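Local coordinates for hypothetical protein yppE (Bacillus subtilis, PDB 2IM8) that is of unknown function but folds as a compact all-helical protein of a bacterial family known only as a domain of unknown function, at residues E26-N31 and Y90-H95. Sequence-based numbering, arbitrary orientation.
Sequences EGKNSN and YVHHIH
G27 and H92 approach to 6.6 Å between their CA atoms where the ends of helices 3-29 and 72-91 meet, at one end of a four-helix bundle. Helix 3-29 ends at N29, and S30 N, just beyond, still bonds E26 O; helix 72-91 ends at V91, and H92, the first residue to leave helical geometry, has a positive phi that turns the chain into the short connection to helix 96-121. The CB of H92 is directed toward 26-31, and one ring face lies against the G27 peptide: CD2 of H92 is 3.7 Å from G27 CA, and G27 O stands above the plane, offset toward the rim. A CB on residue 27 would collide with H92 CD2, so the close approach depends on the glycine. At the ring edge, H92 NE2 gives a weak hydrogen bond of 2.7 Å to N31 OD1, bent to 128° at the hydrogen, with amide and ring planes 77° apart. An alanine in place of H92 would probably leave N31 OD1 without this donor and open a gap over the G27 peptide. K28 runs past H92 in the opposite direction, its chain bent at chi2 (-69°), and NZ donates weakly to two carbonyls of the connection, H92 O at 3.0 Å and I94 O at 3.2 Å. I94 O is also hydrogen-bonded to Y24 OH, a further tie to helix 3-29. Water 1 links the two side chains, accepting from K28 NZ and lying in the H92 ring plane, 3.0 Å from H92 ND1.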
ATOM      1  N   GLU A  26      10.556  15.074  -0.315  1.00 14.91           N
ATOM      2  CA  GLU A  26      11.565  15.746   0.497  1.00 16.71           C
ATOM      3  C   GLU A  26      12.957  15.260   0.099  1.00 14.68           C
ATOM      4  O   GLU A  26      13.913  16.029   0.087  1.00 15.90           O
ATOM      5  CB  GLU A  26      11.325  15.492   1.989  1.00 17.23           C
ATOM      6  CG  GLU A  26      12.313  16.217   2.894  1.00 23.86           C
ATOM      7  CD  GLU A  26      12.431  17.700   2.556  1.00 27.33           C
ATOM      8  OE1 GLU A  26      11.388  18.399   2.549  1.00 27.96           O
ATOM      9  OE2 GLU A  26      13.566  18.166   2.297  1.00 27.27           O
ATOM     10  N   GLY A  27      13.058  13.980  -0.239  1.00 13.43           N
ATOM     11  CA  GLY A  27      14.337  13.427  -0.648  1.00 15.92           C
ATOM     12  C   GLY A  27      14.814  13.976  -1.982  1.00 18.04           C
ATOM     13  O   GLY A  27      16.015  14.124  -2.206  1.00 16.62           O
ATOM     14  N   LYS A  28      13.882  14.266  -2.882  1.00 23.78           N
ATOM     15  CA  LYS A  28      14.249  14.804  -4.187  1.00 28.01           C
ATOM     16  C   LYS A  28      14.708  16.248  -4.051  1.00 30.59           C
ATOM     17  O   LYS A  28      15.688  16.661  -4.677  1.00 31.02           O
ATOM     18  CB  LYS A  28      13.062  14.745  -5.148  1.00 21.29           C
ATOM     19  CG  LYS A  28      12.768  13.358  -5.688  1.00 21.01           C
ATOM     20  CD  LYS A  28      13.867  12.897  -6.626  1.00 20.52           C
ATOM     21  CE  LYS A  28      13.427  11.662  -7.397  1.00 20.25           C
ATOM     22  NZ  LYS A  28      14.377  11.325  -8.489  1.00 15.81           N
ATOM     23  N   ASN A  29      13.991  17.004  -3.225  1.00 24.78           N
ATOM     24  CA  ASN A  29      14.295  18.418  -3.002  1.00 27.22           C
ATOM     25  C   ASN A  29      15.624  18.628  -2.286  1.00 26.15           C
ATOM     26  O   ASN A  29      16.475  19.384  -2.747  1.00 26.21           O
ATOM     27  CB  ASN A  29      13.170  19.072  -2.196  1.00 35.09           C
ATOM     28  CG  ASN A  29      11.851  19.102  -2.950  1.00 36.90           C
ATOM     29  OD1 ASN A  29      10.815  19.472  -2.397  1.00 39.71           O
ATOM     30  ND2 ASN A  29      11.886  18.716  -4.225  1.00 39.33           N
ATOM     31  N   SER A  30      15.785  17.960  -1.152  1.00 30.31           N
ATOM     32  CA  SER A  30      16.995  18.067  -0.352  1.00 29.07           C
ATOM     33  C   SER A  30      17.323  16.681   0.176  1.00 28.93           C
ATOM     34  O   SER A  30      16.910  16.306   1.273  1.00 28.08           O
ATOM     35  CB  SER A  30      16.767  19.034   0.813  1.00 43.35           C
ATOM     36  OG  SER A  30      17.975  19.289   1.507  1.00 46.07           O
ATOM     37  N   ASN A  31      18.075  15.931  -0.624  1.00 31.91           N
ATOM     38  CA  ASN A  31      18.461  14.566  -0.299  1.00 29.66           C
ATOM     39  C   ASN A  31      19.045  14.328   1.086  1.00 29.04           C
ATOM     40  O   ASN A  31      19.802  15.154   1.601  1.00 30.13           O
ATOM     41  CB  ASN A  31      19.467  14.055  -1.328  1.00 25.82           C
ATOM     42  CG  ASN A  31      19.947  12.664  -1.013  1.00 26.28           C
ATOM     43  OD1 ASN A  31      19.324  11.676  -1.405  1.00 27.10           O
ATOM     44  ND2 ASN A  31      21.047  12.573  -0.270  1.00 27.93           N
ATOM     45  N   TYR A  90      12.680   6.207   0.342  1.00  9.52           N
ATOM     46  CA  TYR A  90      13.983   6.397   0.981  1.00 10.89           C
ATOM     47  C   TYR A  90      15.114   6.711   0.014  1.00  9.76           C
ATOM     48  O   TYR A  90      15.909   7.604   0.280  1.00  9.73           O
ATOM     49  CB  TYR A  90      14.361   5.154   1.784  1.00  8.09           C
ATOM     50  CG  TYR A  90      13.414   4.899   2.923  1.00 10.28           C
ATOM     51  CD1 TYR A  90      13.519   5.621   4.109  1.00 11.52           C
ATOM     52  CD2 TYR A  90      12.381   3.974   2.795  1.00 10.85           C
ATOM     53  CE1 TYR A  90      12.614   5.432   5.147  1.00 10.50           C
ATOM     54  CE2 TYR A  90      11.470   3.775   3.823  1.00 11.45           C
ATOM     55  CZ  TYR A  90      11.597   4.512   4.998  1.00 12.29           C
ATOM     56  OH  TYR A  90      10.714   4.325   6.028  1.00 11.96           O
ATOM     57  N   VAL A  91      15.180   5.980  -1.102  1.00  7.10           N
ATOM     58  CA  VAL A  91      16.254   6.171  -2.081  1.00  8.06           C
ATOM     59  C   VAL A  91      15.905   7.073  -3.275  1.00  9.55           C
ATOM     60  O   VAL A  91      16.795   7.551  -3.982  1.00  8.01           O
ATOM     61  CB  VAL A  91      16.765   4.797  -2.600  1.00 13.25           C
ATOM     62  CG1 VAL A  91      17.207   3.946  -1.423  1.00 12.29           C
ATOM     63  CG2 VAL A  91      15.675   4.083  -3.379  1.00 15.12           C
ATOM     64  N   HIS A  92      14.608   7.282  -3.492  1.00 14.33           N
ATOM     65  CA  HIS A  92      14.086   8.144  -4.558  1.00 16.53           C
ATOM     66  C   HIS A  92      14.843   8.187  -5.886  1.00 17.07           C
ATOM     67  O   HIS A  92      15.130   9.267  -6.410  1.00 18.14           O
ATOM     68  CB  HIS A  92      13.941   9.573  -4.024  1.00 12.69           C
ATOM     69  CG  HIS A  92      15.210  10.145  -3.466  1.00 15.31           C
ATOM     70  ND1 HIS A  92      16.238  10.607  -4.264  1.00 16.06           N
ATOM     71  CD2 HIS A  92      15.614  10.328  -2.188  1.00 14.74           C
ATOM     72  CE1 HIS A  92      17.218  11.051  -3.497  1.00 16.00           C
ATOM     73  NE2 HIS A  92      16.866  10.893  -2.235  1.00 14.50           N
ATOM     74  N   HIS A  93      15.156   7.028  -6.445  1.00 19.30           N
ATOM     75  CA  HIS A  93      15.859   7.008  -7.717  1.00 18.75           C
ATOM     76  C   HIS A  93      14.916   7.244  -8.881  1.00 19.87           C
ATOM     77  O   HIS A  93      15.244   7.988  -9.800  1.00 21.10           O
ATOM     78  CB  HIS A  93      16.578   5.675  -7.913  1.00 14.65           C
ATOM     79  CG  HIS A  93      17.717   5.466  -6.970  1.00 13.78           C
ATOM     80  ND1 HIS A  93      18.726   6.393  -6.810  1.00 11.72           N
ATOM     81  CD2 HIS A  93      18.022   4.429  -6.153  1.00 13.42           C
ATOM     82  CE1 HIS A  93      19.605   5.935  -5.935  1.00 12.58           C
ATOM     83  NE2 HIS A  93      19.202   4.744  -5.522  1.00 14.35           N
ATOM     84  N   ILE A  94      13.741   6.621  -8.847  1.00 16.68           N
ATOM     85  CA  ILE A  94      12.791   6.782  -9.947  1.00 16.70           C
ATOM     86  C   ILE A  94      12.288   8.222 -10.050  1.00 16.75           C
ATOM     87  O   ILE A  94      12.338   8.967  -9.078  1.00 17.36           O
ATOM     88  CB  ILE A  94      11.602   5.817  -9.801  1.00  8.95           C
ATOM     89  CG1 ILE A  94      10.826   6.115  -8.522  1.00 10.69           C
ATOM     90  CG2 ILE A  94      12.111   4.382  -9.798  1.00  9.13           C
ATOM     91  CD1 ILE A  94       9.540   5.318  -8.426  1.00 10.52           C
ATOM     92  N   HIS A  95      11.815   8.611 -11.232  1.00 21.43           N
ATOM     93  CA  HIS A  95      11.332   9.976 -11.460  1.00 22.85           C
ATOM     94  C   HIS A  95       9.942  10.248 -10.888  1.00 22.00           C
ATOM     95  O   HIS A  95       9.193   9.325 -10.587  1.00 20.32           O
ATOM     96  CB  HIS A  95      11.338  10.294 -12.956  1.00 23.19           C
ATOM     97  CG  HIS A  95      12.696  10.220 -13.580  1.00 26.45           C
ATOM     98  ND1 HIS A  95      13.762  10.967 -13.125  1.00 27.02           N
ATOM     99  CD2 HIS A  95      13.167   9.474 -14.607  1.00 28.31           C
ATOM    100  CE1 HIS A  95      14.833  10.682 -13.845  1.00 29.94           C
ATOM    101  NE2 HIS A  95      14.500   9.778 -14.750  1.00 30.76           N
TER
HETATM  102  O   HOH W   1      17.172  11.495  -7.018  1.00 25.73           O